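Local coordinates for protein alkaline phosphatase (Thermus thermophilus, PDB 7KWD) that probably hydrolyses phosphate monoesters as a homodimeric alkaline phosphatase that uses two zinc ions and one magnesium ion per active site, at residues F185-A188 with K194-Y197; R39-F44 with E466-R471. All coordinates share one frame; numbering follows the deposited sequence.

Interaction 1: residues F185-A188 with K194-Y197; sequences FNPA and KDLY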
loop_
_atom_site.group_PDB
_atom_site.type_symbol
_atom_site.label_atom_id
_atom_site.label_comp_id
_atom_site.label_asym_id
_atom_site.label_seq_id
_atom_site.Cartn_x
_atom_site.Cartn_y
_atom_site.Cartn_z
ATOM N N PHE A 185 -12.506 4.694 34.360
ATOM C CA PHE A 185 -12.619 3.809 35.513
ATOM C C PHE A 185 -12.497 4.525 36.850
ATOM O O PHE A 185 -13.085 4.084 37.838
ATOM C CB PHE A 185 -11.526 2.726 35.451
ATOM C CG PHE A 185 -11.698 1.741 34.326
ATOM C CD1 PHE A 185 -11.268 2.055 33.041
ATOM C CD2 PHE A 185 -12.260 0.491 34.556
ATOM C CE1 PHE A 185 -11.406 1.130 31.993
ATOM C CE2 PHE A 185 -12.412 -0.419 33.515
ATOM C CZ PHE A 185 -11.986 -0.086 32.233
ATOM N N ASN A 186 -11.771 5.596 36.893
ATOM C CA ASN A 186 -11.421 6.327 38.107
ATOM C C ASN A 186 -12.594 7.162 38.593
ATOM O O ASN A 186 -13.124 7.976 37.826
ATOM C CB ASN A 186 -10.230 7.219 37.733
ATOM C CG ASN A 186 -9.591 7.903 38.903
ATOM O OD1 ASN A 186 -10.204 8.162 39.930
ATOM N ND2 ASN A 186 -8.339 8.244 38.718
ATOM N N PRO A 187 -13.028 7.000 39.852
ATOM C CA PRO A 187 -14.180 7.801 40.334
ATOM C C PRO A 187 -13.948 9.291 40.241
ATOM O O PRO A 187 -14.905 10.067 40.138
ATOM C CB PRO A 187 -14.360 7.374 41.801
ATOM C CG PRO A 187 -13.070 6.749 42.208
ATOM C CD PRO A 187 -12.413 6.197 40.925
ATOM N N ALA A 188 -12.704 9.719 40.225
ATOM C CA ALA A 188 -12.386 11.128 40.108
ATOM C C ALA A 188 -12.392 11.639 38.679
ATOM O O ALA A 188 -12.119 12.824 38.480
ATOM C CB ALA A 188 -10.998 11.383 40.715
ATOM N N LYS A 194 -18.514 7.094 39.744
ATOM C CA LYS A 194 -18.466 5.718 40.242
ATOM C C LYS A 194 -17.037 5.181 40.282
ATOM O O LYS A 194 -16.262 5.390 39.350
ATOM C CB LYS A 194 -19.337 4.857 39.327
ATOM C CG LYS A 194 -19.711 3.488 39.830
ATOM C CD LYS A 194 -20.374 2.671 38.685
ATOM C CE LYS A 194 -21.847 3.072 38.437
ATOM N NZ LYS A 194 -22.692 1.907 38.013
ATOM N N ASP A 195 -16.687 4.436 41.354
ATOM C CA ASP A 195 -15.357 3.794 41.449
ATOM C C ASP A 195 -15.435 2.408 40.798
ATOM O O ASP A 195 -15.668 1.390 41.456
ATOM C CB ASP A 195 -14.887 3.714 42.902
ATOM C CG ASP A 195 -13.463 3.151 43.056
ATOM O OD1 ASP A 195 -12.940 2.573 42.081
ATOM O OD2 ASP A 195 -12.855 3.302 44.162
ATOM N N LEU A 196 -15.236 2.357 39.474
ATOM C CA LEU A 196 -15.305 1.068 38.791
ATOM C C LEU A 196 -14.163 0.149 39.200
ATOM O O LEU A 196 -14.311 -1.078 39.170
ATOM C CB LEU A 196 -15.263 1.258 37.283
ATOM C CG LEU A 196 -16.501 0.998 36.464
ATOM C CD1 LEU A 196 -15.984 0.765 35.007
ATOM C CD2 LEU A 196 -17.342 -0.128 36.905
ATOM N N TYR A 197 -13.016 0.711 39.581
ATOM C CA TYR A 197 -11.934 -0.138 40.067
ATOM C C TYR A 197 -12.409 -0.980 41.228
ATOM O O TYR A 197 -12.190 -2.200 41.267
ATOM C CB TYR A 197 -10.738 0.706 40.482
ATOM C CG TYR A 197 -9.986 1.262 39.282
ATOM C CD1 TYR A 197 -9.355 0.423 38.374
ATOM C CD2 TYR A 197 -9.930 2.613 39.055
ATOM C CE1 TYR A 197 -8.697 0.923 37.289
ATOM C CE2 TYR A 197 -9.248 3.124 37.988
ATOM C CZ TYR A 197 -8.643 2.276 37.103
ATOM O OH TYR A 197 -7.965 2.796 36.033
#
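The capped start of helix 196-202 folds back on the loop that leads into it, and Phe185 is clasped there by Leu196 and Tyr197. The Phe185 CB lies over one face of the Tyr197 ring, 3.6 Å from its centroid, a CH-pi contact displaced toward CZ and CE2. The two rings stand oblique to each other, their planes 32° apart. Tyr197 reaches the methylene because its CG is anti to its own carbonyl carbon (chi1 -74°), which turns the ring back across the loop; its OH is hydrogen-bonded to Asp182, whose other carboxylate oxygen receives Asn186 ND2. On the Leu196 side, CD1 meets Phe185 CD2 at 3.8 Å, and the backbone adds one weak hydrogen bond, Leu196 N to Phe185 O (3.2 Å, 134° at the hydrogen). The Pro187 ring and the Asp195 side chain run alongside one another, CG of the proline 3.6 Å from CB of the aspartate, while Pro187 CA makes a C-H...O contact of 3.3 Å with Lys194 O. The proline is set in an Asx turn, in which Ala188 N donates to Asn186 OD1 (3.0 Å) from above the carbonyl plane. With Tyr197 replaced by alanine, the Phe185 methylene would probably lose the ring it packs on, and Asp182 a hydroxyl partner. The Phe185 side chain also touches Leu223 of strand 222-225 and Ala166 of helix 162-172. Asp195 is the N-cap of helix 196-202: its OD1 takes Ala198 N, the standard side-chain N-cap of an alpha-helix.

Interaction 2: residues R39-F44 with E466-R471; sequences RNLIVF and EALGLR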
loop_
_atom_site.group_PDB
_atom_site.type_symbol
_atom_site.label_atom_id
_atom_site.label_comp_id
_atom_site.label_asym_id
_atom_site.label_seq_id
_atom_site.Cartn_x
_atom_site.Cartn_y
_atom_site.Cartn_z
ATOM N N ARG A 39 -7.312 -25.247 19.829
ATOM C CA ARG A 39 -7.931 -24.967 21.114
ATOM C C ARG A 39 -7.808 -23.506 21.524
ATOM O O ARG A 39 -8.672 -23.001 22.242
ATOM C CB ARG A 39 -7.324 -25.832 22.238
ATOM C CG ARG A 39 -8.319 -26.037 23.427
ATOM C CD ARG A 39 -7.735 -26.816 24.637
ATOM N NE ARG A 39 -6.402 -26.332 24.929
ATOM C CZ ARG A 39 -5.964 -25.933 26.119
ATOM N NH1 ARG A 39 -6.755 -25.987 27.186
ATOM N NH2 ARG A 39 -4.707 -25.479 26.218
ATOM N N ASN A 40 -6.742 -22.828 21.100
ATOM C CA ASN A 40 -6.471 -21.454 21.504
ATOM C C ASN A 40 -6.293 -20.589 20.261
ATOM O O ASN A 40 -5.833 -21.052 19.220
ATOM C CB ASN A 40 -5.221 -21.348 22.375
ATOM C CG ASN A 40 -5.259 -22.273 23.567
ATOM O OD1 ASN A 40 -6.252 -22.340 24.296
ATOM N ND2 ASN A 40 -4.178 -22.997 23.775
ATOM N N LEU A 41 -6.643 -19.312 20.399
ATOM C CA LEU A 41 -6.623 -18.363 19.291
ATOM C C LEU A 41 -6.052 -17.068 19.824
ATOM O O LEU A 41 -6.565 -16.521 20.806
ATOM C CB LEU A 41 -8.031 -18.123 18.747
ATOM C CG LEU A 41 -8.175 -17.062 17.663
ATOM C CD1 LEU A 41 -7.498 -17.524 16.390
ATOM C CD2 LEU A 41 -9.653 -16.796 17.429
ATOM N N ILE A 42 -5.025 -16.566 19.162
ATOM C CA ILE A 42 -4.479 -15.236 19.430
ATOM C C ILE A 42 -4.695 -14.418 18.177
ATOM O O ILE A 42 -4.348 -14.877 17.075
ATOM C CB ILE A 42 -2.982 -15.285 19.796
ATOM C CG1 ILE A 42 -2.758 -16.263 20.948
ATOM C CG2 ILE A 42 -2.503 -13.901 20.157
ATOM C CD1 ILE A 42 -1.324 -16.543 21.276
ATOM N N VAL A 43 -5.278 -13.233 18.328
ATOM C CA VAL A 43 -5.482 -12.310 17.211
ATOM C C VAL A 43 -4.678 -11.041 17.500
ATOM O O VAL A 43 -4.958 -10.337 18.474
ATOM C CB VAL A 43 -6.968 -11.975 16.999
ATOM C CG1 VAL A 43 -7.145 -11.100 15.754
ATOM C CG2 VAL A 43 -7.854 -13.250 16.894
ATOM N N PHE A 44 -3.708 -10.742 16.646
ATOM C CA PHE A 44 -2.790 -9.613 16.815
ATOM C C PHE A 44 -3.170 -8.607 15.733
ATOM O O PHE A 44 -2.885 -8.818 14.546
ATOM C CB PHE A 44 -1.339 -10.083 16.716
ATOM C CG PHE A 44 -0.327 -9.038 17.104
ATOM C CD1 PHE A 44 -0.678 -7.793 17.538
ATOM C CD2 PHE A 44 1.047 -9.332 16.957
ATOM C CE1 PHE A 44 0.253 -6.829 17.840
ATOM C CE2 PHE A 44 2.009 -8.368 17.303
ATOM C CZ PHE A 44 1.604 -7.114 17.746
ATOM N N GLU A 466 -13.831 -21.346 12.259
ATOM C CA GLU A 466 -13.310 -22.641 11.857
ATOM C C GLU A 466 -12.271 -23.119 12.841
ATOM O O GLU A 466 -12.338 -24.249 13.325
ATOM C CB GLU A 466 -12.690 -22.591 10.462
ATOM C CG GLU A 466 -11.927 -23.881 10.145
ATOM C CD GLU A 466 -11.396 -23.952 8.706
ATOM O OE1 GLU A 466 -11.318 -22.893 8.018
ATOM O OE2 GLU A 466 -11.019 -25.076 8.288
ATOM N N ALA A 467 -11.293 -22.255 13.158
ATOM C CA ALA A 467 -10.195 -22.679 14.022
ATOM C C ALA A 467 -10.707 -23.296 15.315
ATOM O O ALA A 467 -10.139 -24.276 15.799
ATOM C CB ALA A 467 -9.269 -21.497 14.362
ATOM N N LEU A 468 -11.765 -22.727 15.903
ATOM C CA LEU A 468 -12.196 -23.150 17.238
ATOM C C LEU A 468 -13.486 -23.960 17.243
ATOM O O LEU A 468 -13.925 -24.384 18.307
ATOM C CB LEU A 468 -12.391 -21.930 18.155
ATOM C CG LEU A 468 -11.179 -21.020 18.334
ATOM C CD1 LEU A 468 -11.520 -19.884 19.298
ATOM C CD2 LEU A 468 -10.027 -21.816 18.818
ATOM N N GLY A 469 -14.098 -24.192 16.091
ATOM C CA GLY A 469 -15.366 -24.886 16.070
ATOM C C GLY A 469 -16.487 -24.028 16.600
ATOM O O GLY A 469 -17.399 -24.539 17.270
ATOM N N LEU A 470 -16.437 -22.729 16.317
ATOM C CA LEU A 470 -17.382 -21.743 16.802
ATOM C C LEU A 470 -17.958 -20.960 15.642
ATOM O O LEU A 470 -18.137 -19.740 15.713
ATOM C CB LEU A 470 -16.718 -20.810 17.809
ATOM C CG LEU A 470 -16.389 -21.472 19.148
ATOM C CD1 LEU A 470 -15.564 -20.554 20.029
ATOM C CD2 LEU A 470 -17.645 -21.909 19.862
ATOM N N ARG A 471 -18.257 -21.650 14.547
ATOM C CA ARG A 471 -19.016 -21.007 13.481
ATOM C C ARG A 471 -20.470 -20.799 13.880
ATOM O O ARG A 471 -21.147 -21.725 14.333
ATOM C CB ARG A 471 -18.967 -21.839 12.212
ATOM C CG ARG A 471 -17.545 -22.069 11.660
ATOM C CD ARG A 471 -17.744 -22.721 10.306
ATOM N NE ARG A 471 -16.606 -23.434 9.722
ATOM C CZ ARG A 471 -16.083 -24.565 10.185
ATOM N NH1 ARG A 471 -16.542 -25.167 11.309
ATOM N NH2 ARG A 471 -15.090 -25.094 9.505
#
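Leu468, in the last turn of helix 459-468, spreads its two methyl groups over the beginning of strand 40-46, and its side chain runs roughly perpendicular to that of Leu41. One branch, CD1, sits 3.9 Å from Leu41 CB and 4.1 Å from Leu41 CD2, so it rests against both the root and one tip of the leucine. The other branch, CD2, is laid on the backbone just before it, 3.9 Å from Arg39 O and 4.1 Å from Asn40 N. With CG anti to its carbonyl carbon (chi1 -57°) and the CA-CB-CG-CD1 torsion extended (-178°), Leu468 stretches toward the strand, where CD1 faces mainly Leu41 and CD2 mainly the main chain of Arg39 and Asn40. Both leucines direct their CB toward the opposing segment, and the contact between the segments is van der Waals packing, without a hydrogen bond from one to the other.

This joins a C-terminal helix to the central parallel strands of the alkaline phosphatase fold: strand 40-46 runs between strands 265-271 and 310-325, parallel to both. The two leucines reach these flanking strands as well, Leu41 touching Leu311 and Leu468 touching Val266.

Arg39 O accepts from Lys134 NZ, the Arg39 guanidinium forms a salt bridge through NE with Asp309, and Asn40 OD1 receives Phe265 N. Directly beyond Leu468 the helix ends in a Schellman motif, Gly469 taking positive phi (72°) and its N bonding back to Glu466 O at 3.3 Å; the chain then turns away from the strand toward Leu470 and Arg471.

From the N terminus the chain first enters strand 40-46, the early half of interaction 2, whose partner at the end of helix 459-468 arrives only after another 421 residues. That long-range closure brings an early strand and a late helix of the chain together at the central strands. Interaction 1 falls wholly within this span and does not cross it: 185-188 meets 194-197 after five intervening residues, closing a small loop between strand 176-178 and helix 196-202. The centres of the two contacts are about 34 Å apart and their nearest atoms about 19 Å apart. Interaction 1 joins a loop to the start of helix 196-202, and interaction 2 packs the end of helix 459-468 on strand 40-46.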